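Local coordinates for putative ATP-grasp superfamily protein (Archaeoglobus fulgidus, PDB 3DF7) that is of unknown function but, as a putative member of the ATP-grasp superfamily, probably binds ATP, at residues F32-V45 with F53-Y66. Sequence-based numbering, arbitrary orientation.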
loop_
_atom_site.group_PDB
_atom_site.type_symbol
_atom_site.label_atom_id
_atom_site.label_comp_id
_atom_site.label_asym_id
_atom_site.label_seq_id
_atom_site.Cartn_x
_atom_site.Cartn_y
_atom_site.Cartn_z
ATOM N N PHE A 32 13.867 1.216 2.226
ATOM C CA PHE A 32 15.184 1.564 2.744
ATOM C C PHE A 32 16.231 1.475 1.623
ATOM O O PHE A 32 17.010 2.407 1.407
ATOM C CB PHE A 32 15.566 0.605 3.877
ATOM C CG PHE A 32 16.884 0.922 4.523
ATOM C CD1 PHE A 32 16.965 1.866 5.539
ATOM C CD2 PHE A 32 18.050 0.287 4.102
ATOM C CE1 PHE A 32 18.189 2.181 6.130
ATOM C CE2 PHE A 32 19.282 0.595 4.686
ATOM C CZ PHE A 32 19.348 1.545 5.703
ATOM N N ASP A 33 16.239 0.351 0.911
ATOM C CA ASP A 33 17.204 0.135 -0.167
ATOM C C ASP A 33 16.996 1.060 -1.360
ATOM O O ASP A 33 17.933 1.338 -2.112
ATOM C CB ASP A 33 17.169 -1.323 -0.634
ATOM C CG ASP A 33 17.656 -2.288 0.434
ATOM O OD1 ASP A 33 18.487 -1.879 1.273
ATOM O OD2 ASP A 33 17.221 -3.459 0.422
ATOM N N GLY A 34 15.773 1.545 -1.526
ATOM C CA GLY A 34 15.488 2.437 -2.629
ATOM C C GLY A 34 15.794 3.891 -2.308
ATOM O O GLY A 34 16.595 4.528 -2.991
ATOM N N PHE A 35 15.169 4.420 -1.262
ATOM C CA PHE A 35 15.376 5.818 -0.902
ATOM C C PHE A 35 16.773 6.182 -0.410
ATOM O O PHE A 35 17.157 7.347 -0.477
ATOM C CB PHE A 35 14.343 6.266 0.137
ATOM C CG PHE A 35 12.947 6.376 -0.406
ATOM C CD1 PHE A 35 12.064 5.304 -0.318
ATOM C CD2 PHE A 35 12.526 7.544 -1.044
ATOM C CE1 PHE A 35 10.782 5.390 -0.860
ATOM C CE2 PHE A 35 11.246 7.641 -1.588
ATOM C CZ PHE A 35 10.372 6.563 -1.498
ATOM N N LYS A 36 17.543 5.205 0.063
ATOM C CA LYS A 36 18.883 5.508 0.558
ATOM C C LYS A 36 19.787 6.063 -0.541
ATOM O O LYS A 36 20.845 6.630 -0.259
ATOM C CB LYS A 36 19.523 4.269 1.200
ATOM C CG LYS A 36 19.938 3.167 0.239
ATOM C CD LYS A 36 20.475 1.967 1.015
ATOM C CE LYS A 36 20.835 0.805 0.096
ATOM N NZ LYS A 36 21.216 -0.414 0.873
ATOM N N ASN A 37 19.358 5.910 -1.791
ATOM C CA ASN A 37 20.128 6.410 -2.926
ATOM C C ASN A 37 19.779 7.859 -3.228
ATOM O O ASN A 37 20.446 8.513 -4.034
ATOM C CB ASN A 37 19.864 5.554 -4.166
ATOM C CG ASN A 37 20.457 4.174 -4.045
ATOM O OD1 ASN A 37 21.656 4.026 -3.820
ATOM N ND2 ASN A 37 19.623 3.152 -4.195
ATOM N N TYR A 38 18.735 8.361 -2.576
ATOM C CA TYR A 38 18.304 9.735 -2.788
ATOM C C TYR A 38 18.336 10.571 -1.518
ATOM O O TYR A 38 18.372 11.797 -1.582
ATOM C CB TYR A 38 16.893 9.764 -3.379
ATOM C CG TYR A 38 16.811 9.140 -4.747
ATOM C CD1 TYR A 38 16.609 7.768 -4.900
ATOM C CD2 TYR A 38 16.966 9.917 -5.894
ATOM C CE1 TYR A 38 16.564 7.185 -6.161
ATOM C CE2 TYR A 38 16.926 9.345 -7.164
ATOM C CZ TYR A 38 16.723 7.981 -7.290
ATOM O OH TYR A 38 16.682 7.416 -8.540
ATOM N N TYR A 39 18.319 9.907 -0.368
ATOM C CA TYR A 39 18.345 10.606 0.911
ATOM C C TYR A 39 19.221 9.869 1.897
ATOM O O TYR A 39 19.556 8.703 1.701
ATOM C CB TYR A 39 16.952 10.667 1.548
ATOM C CG TYR A 39 15.856 11.253 0.697
ATOM C CD1 TYR A 39 15.241 10.497 -0.301
ATOM C CD2 TYR A 39 15.427 12.564 0.894
ATOM C CE1 TYR A 39 14.221 11.035 -1.081
ATOM C CE2 TYR A 39 14.412 13.112 0.120
ATOM C CZ TYR A 39 13.813 12.343 -0.864
ATOM O OH TYR A 39 12.807 12.884 -1.626
ATOM N N GLU A 40 19.587 10.561 2.966
ATOM C CA GLU A 40 20.339 9.928 4.026
ATOM C C GLU A 40 19.210 9.501 4.952
ATOM O O GLU A 40 18.486 10.338 5.493
ATOM C CB GLU A 40 21.267 10.925 4.718
ATOM C CG GLU A 40 21.811 10.419 6.038
ATOM C CD GLU A 40 23.181 10.980 6.356
ATOM O OE1 GLU A 40 23.529 12.053 5.818
ATOM O OE2 GLU A 40 23.910 10.350 7.149
ATOM N N ILE A 41 19.038 8.196 5.108
ATOM C CA ILE A 41 17.965 7.672 5.939
ATOM C C ILE A 41 18.189 7.852 7.433
ATOM O O ILE A 41 19.267 7.571 7.954
ATOM C CB ILE A 41 17.738 6.164 5.672
ATOM C CG1 ILE A 41 17.537 5.916 4.174
ATOM C CG2 ILE A 41 16.525 5.673 6.444
ATOM C CD1 ILE A 41 16.390 6.707 3.564
ATOM N N THR A 42 17.160 8.335 8.115
ATOM C CA THR A 42 17.209 8.501 9.559
ATOM C C THR A 42 16.046 7.667 10.065
ATOM O O THR A 42 15.096 7.411 9.322
ATOM C CB THR A 42 16.994 9.964 9.989
ATOM O OG1 THR A 42 15.690 10.390 9.587
ATOM C CG2 THR A 42 18.040 10.868 9.353
ATOM N N GLY A 43 16.115 7.230 11.315
ATOM C CA GLY A 43 15.041 6.418 11.851
ATOM C C GLY A 43 15.552 5.344 12.783
ATOM O O GLY A 43 16.724 5.354 13.165
ATOM N N PHE A 44 14.681 4.401 13.122
ATOM C CA PHE A 44 15.020 3.332 14.049
ATOM C C PHE A 44 14.197 2.087 13.745
ATOM O O PHE A 44 13.223 2.143 12.998
ATOM C CB PHE A 44 14.705 3.806 15.466
ATOM C CG PHE A 44 13.298 4.322 15.617
ATOM C CD1 PHE A 44 12.242 3.448 15.855
ATOM C CD2 PHE A 44 13.015 5.673 15.424
ATOM C CE1 PHE A 44 10.926 3.907 15.891
ATOM C CE2 PHE A 44 11.700 6.146 15.457
ATOM C CZ PHE A 44 10.652 5.259 15.690
ATOM N N VAL A 45 14.592 0.962 14.326
ATOM C CA VAL A 45 13.862 -0.279 14.128
ATOM C C VAL A 45 13.631 -0.965 15.466
ATOM O O VAL A 45 14.267 -0.629 16.464
ATOM C CB VAL A 45 14.622 -1.248 13.191
ATOM C CG1 VAL A 45 14.830 -0.590 11.842
ATOM C CG2 VAL A 45 15.961 -1.652 13.807
ATOM N N PHE A 53 19.181 -3.977 9.638
ATOM C CA PHE A 53 19.386 -2.627 9.138
ATOM C C PHE A 53 20.459 -1.816 9.842
ATOM O O PHE A 53 20.709 -1.989 11.034
ATOM C CB PHE A 53 18.066 -1.859 9.196
ATOM C CG PHE A 53 16.929 -2.560 8.506
ATOM C CD1 PHE A 53 16.025 -3.333 9.232
ATOM C CD2 PHE A 53 16.770 -2.457 7.127
ATOM C CE1 PHE A 53 14.976 -3.992 8.592
ATOM C CE2 PHE A 53 15.723 -3.115 6.478
ATOM C CZ PHE A 53 14.826 -3.883 7.215
ATOM N N THR A 54 21.087 -0.921 9.084
ATOM C CA THR A 54 22.117 -0.053 9.623
ATOM C C THR A 54 21.469 1.183 10.246
ATOM O O THR A 54 21.739 2.314 9.853
ATOM C CB THR A 54 23.111 0.363 8.526
ATOM O OG1 THR A 54 22.392 0.785 7.363
ATOM C CG2 THR A 54 24.018 -0.818 8.161
ATOM N N LEU A 55 20.586 0.934 11.208
ATOM C CA LEU A 55 19.888 1.988 11.934
ATOM C C LEU A 55 19.871 1.605 13.408
ATOM O O LEU A 55 19.999 0.427 13.754
ATOM C CB LEU A 55 18.451 2.126 11.431
ATOM C CG LEU A 55 18.243 2.708 10.030
ATOM C CD1 LEU A 55 16.789 2.531 9.603
ATOM C CD2 LEU A 55 18.629 4.178 10.037
ATOM N N PRO A 56 19.723 2.592 14.300
ATOM C CA PRO A 56 19.697 2.260 15.725
ATOM C C PRO A 56 18.356 1.652 16.112
ATOM O O PRO A 56 17.373 1.760 15.371
ATOM C CB PRO A 56 19.928 3.610 16.392
ATOM C CG PRO A 56 19.215 4.549 15.465
ATOM C CD PRO A 56 19.658 4.051 14.098
ATOM N N VAL A 57 18.333 1.002 17.269
ATOM C CA VAL A 57 17.123 0.394 17.800
ATOM C C VAL A 57 16.488 1.436 18.715
ATOM O O VAL A 57 17.184 2.079 19.502
ATOM C CB VAL A 57 17.454 -0.872 18.635
ATOM C CG1 VAL A 57 16.199 -1.403 19.316
ATOM C CG2 VAL A 57 18.056 -1.938 17.742
ATOM N N ASP A 58 15.177 1.623 18.608
ATOM C CA ASP A 58 14.502 2.592 19.462
ATOM C C ASP A 58 13.003 2.324 19.455
ATOM O O ASP A 58 12.511 1.504 18.676
ATOM C CB ASP A 58 14.766 4.020 18.969
ATOM C CG ASP A 58 14.694 5.056 20.084
ATOM O OD1 ASP A 58 14.077 4.774 21.131
ATOM O OD2 ASP A 58 15.253 6.159 19.906
ATOM N N SER A 59 12.290 3.012 20.341
ATOM C CA SER A 59 10.843 2.884 20.458
ATOM C C SER A 59 10.157 3.974 19.654
ATOM O O SER A 59 10.638 5.109 19.587
ATOM C CB SER A 59 10.421 3.016 21.925
ATOM O OG SER A 59 9.037 3.297 22.037
HETATM N N MSE A 60 9.019 3.639 19.056
HETATM C CA MSE A 60 8.271 4.624 18.289
HETATM C C MSE A 60 7.864 5.781 19.200
HETATM O O MSE A 60 7.551 6.871 18.728
HETATM C CB MSE A 60 7.032 3.981 17.659
HETATM C CG MSE A 60 5.999 3.477 18.665
HETATM SE SE MSE A 60 4.468 2.712 17.750
HETATM C CE MSE A 60 3.600 4.351 17.190
ATOM N N ASP A 61 7.868 5.542 20.508
ATOM C CA ASP A 61 7.512 6.590 21.457
ATOM C C ASP A 61 8.510 7.749 21.384
ATOM O O ASP A 61 8.238 8.843 21.879
ATOM C CB ASP A 61 7.472 6.039 22.886
ATOM C CG ASP A 61 6.286 5.129 23.125
ATOM O OD1 ASP A 61 6.101 4.671 24.270
ATOM O OD2 ASP A 61 5.541 4.870 22.160
ATOM N N SER A 62 9.660 7.509 20.758
ATOM C CA SER A 62 10.686 8.546 20.629
ATOM C C SER A 62 10.820 9.086 19.204
ATOM O O SER A 62 11.794 9.777 18.888
ATOM C CB SER A 62 12.047 8.004 21.079
ATOM O OG SER A 62 12.039 7.651 22.450
HETATM N N MSE A 63 9.845 8.791 18.346
HETATM C CA MSE A 63 9.921 9.251 16.958
HETATM C C MSE A 63 10.014 10.768 16.763
HETATM O O MSE A 63 10.563 11.236 15.766
HETATM C CB MSE A 63 8.764 8.678 16.132
HETATM C CG MSE A 63 7.390 8.916 16.676
HETATM SE SE MSE A 63 6.072 7.991 15.566
HETATM C CE MSE A 63 6.307 9.038 14.018
ATOM N N GLU A 64 9.508 11.537 17.722
ATOM C CA GLU A 64 9.559 12.993 17.630
ATOM C C GLU A 64 11.009 13.446 17.457
ATOM O O GLU A 64 11.309 14.293 16.617
ATOM C CB GLU A 64 8.989 13.632 18.903
ATOM C CG GLU A 64 7.692 13.020 19.415
ATOM C CD GLU A 64 7.902 11.664 20.067
ATOM O OE1 GLU A 64 8.729 11.574 21.001
ATOM O OE2 GLU A 64 7.242 10.691 19.651
ATOM N N LYS A 65 11.899 12.864 18.259
ATOM C CA LYS A 65 13.321 13.195 18.235
ATOM C C LYS A 65 13.952 13.008 16.857
ATOM O O LYS A 65 14.885 13.725 16.487
ATOM C CB LYS A 65 14.069 12.344 19.263
ATOM C CG LYS A 65 13.549 12.512 20.684
ATOM C CD LYS A 65 13.766 13.933 21.184
ATOM C CE LYS A 65 12.961 14.213 22.442
ATOM N NZ LYS A 65 11.494 14.230 22.160
ATOM N N TYR A 66 13.444 12.036 16.105
ATOM C CA TYR A 66 13.955 11.767 14.768
ATOM C C TYR A 66 13.337 12.736 13.766
ATOM O O TYR A 66 14.018 13.236 12.871
ATOM C CB TYR A 66 13.657 10.318 14.371
ATOM C CG TYR A 66 14.378 9.311 15.235
ATOM C CD1 TYR A 66 13.923 9.007 16.519
ATOM C CD2 TYR A 66 15.541 8.688 14.784
ATOM C CE1 TYR A 66 14.612 8.105 17.332
ATOM C CE2 TYR A 66 16.239 7.790 15.591
ATOM C CZ TYR A 66 15.767 7.503 16.860
ATOM O OH TYR A 66 16.449 6.612 17.650
#
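Val45 and Val57 form a single parallel bridge, Val45 N donating to Pro56 O (3.1 Å) in the carbonyl plane and Asp58 N returning a bond to Val45 O (3.2 Å). Beside it Phe44 turns its CG between its own backbone N and carbonyl carbon (chi1 53°), which carries the ring into the bend of 58-63. There CE1 and CZ lie against the CA of selenomethionine Met60, Ser59 O sits over one ring face, and CZ meets CB of selenomethionine Met63. The Phe44 edge also points into the face of Tyr66, with planes 58° apart and CD2 over the centre of the tyrosine ring, 3.5 Å from Tyr66 CE1. Tyr66 OH donates to the anti lone pair of Asp58 OD2 (2.6 Å), while Asp58 OD1 accepts from Ser59 N, so the carboxylate ties the ring to the turn before its helix. The contact lies at the edge of a four-stranded parallel sheet, consistent with a preATP-grasp domain: the chain leaves outermost strand 40-42 and returns to enter helix 63-67, which leads to strand 72-76. At the other end, the edge of Phe53 points at the Phe32 face (T-shaped, centroids 5.7 Å apart). Thr54 OG1 approaches the Phe32 edge at CZ (3.5 Å), and Leu55 CD1 packs on Phe32 CE1 (3.8 Å). Val45 CG1 reaches Phe53 CD1 and Leu55 CD1; Phe28 of helix 18-35 touches all three residues.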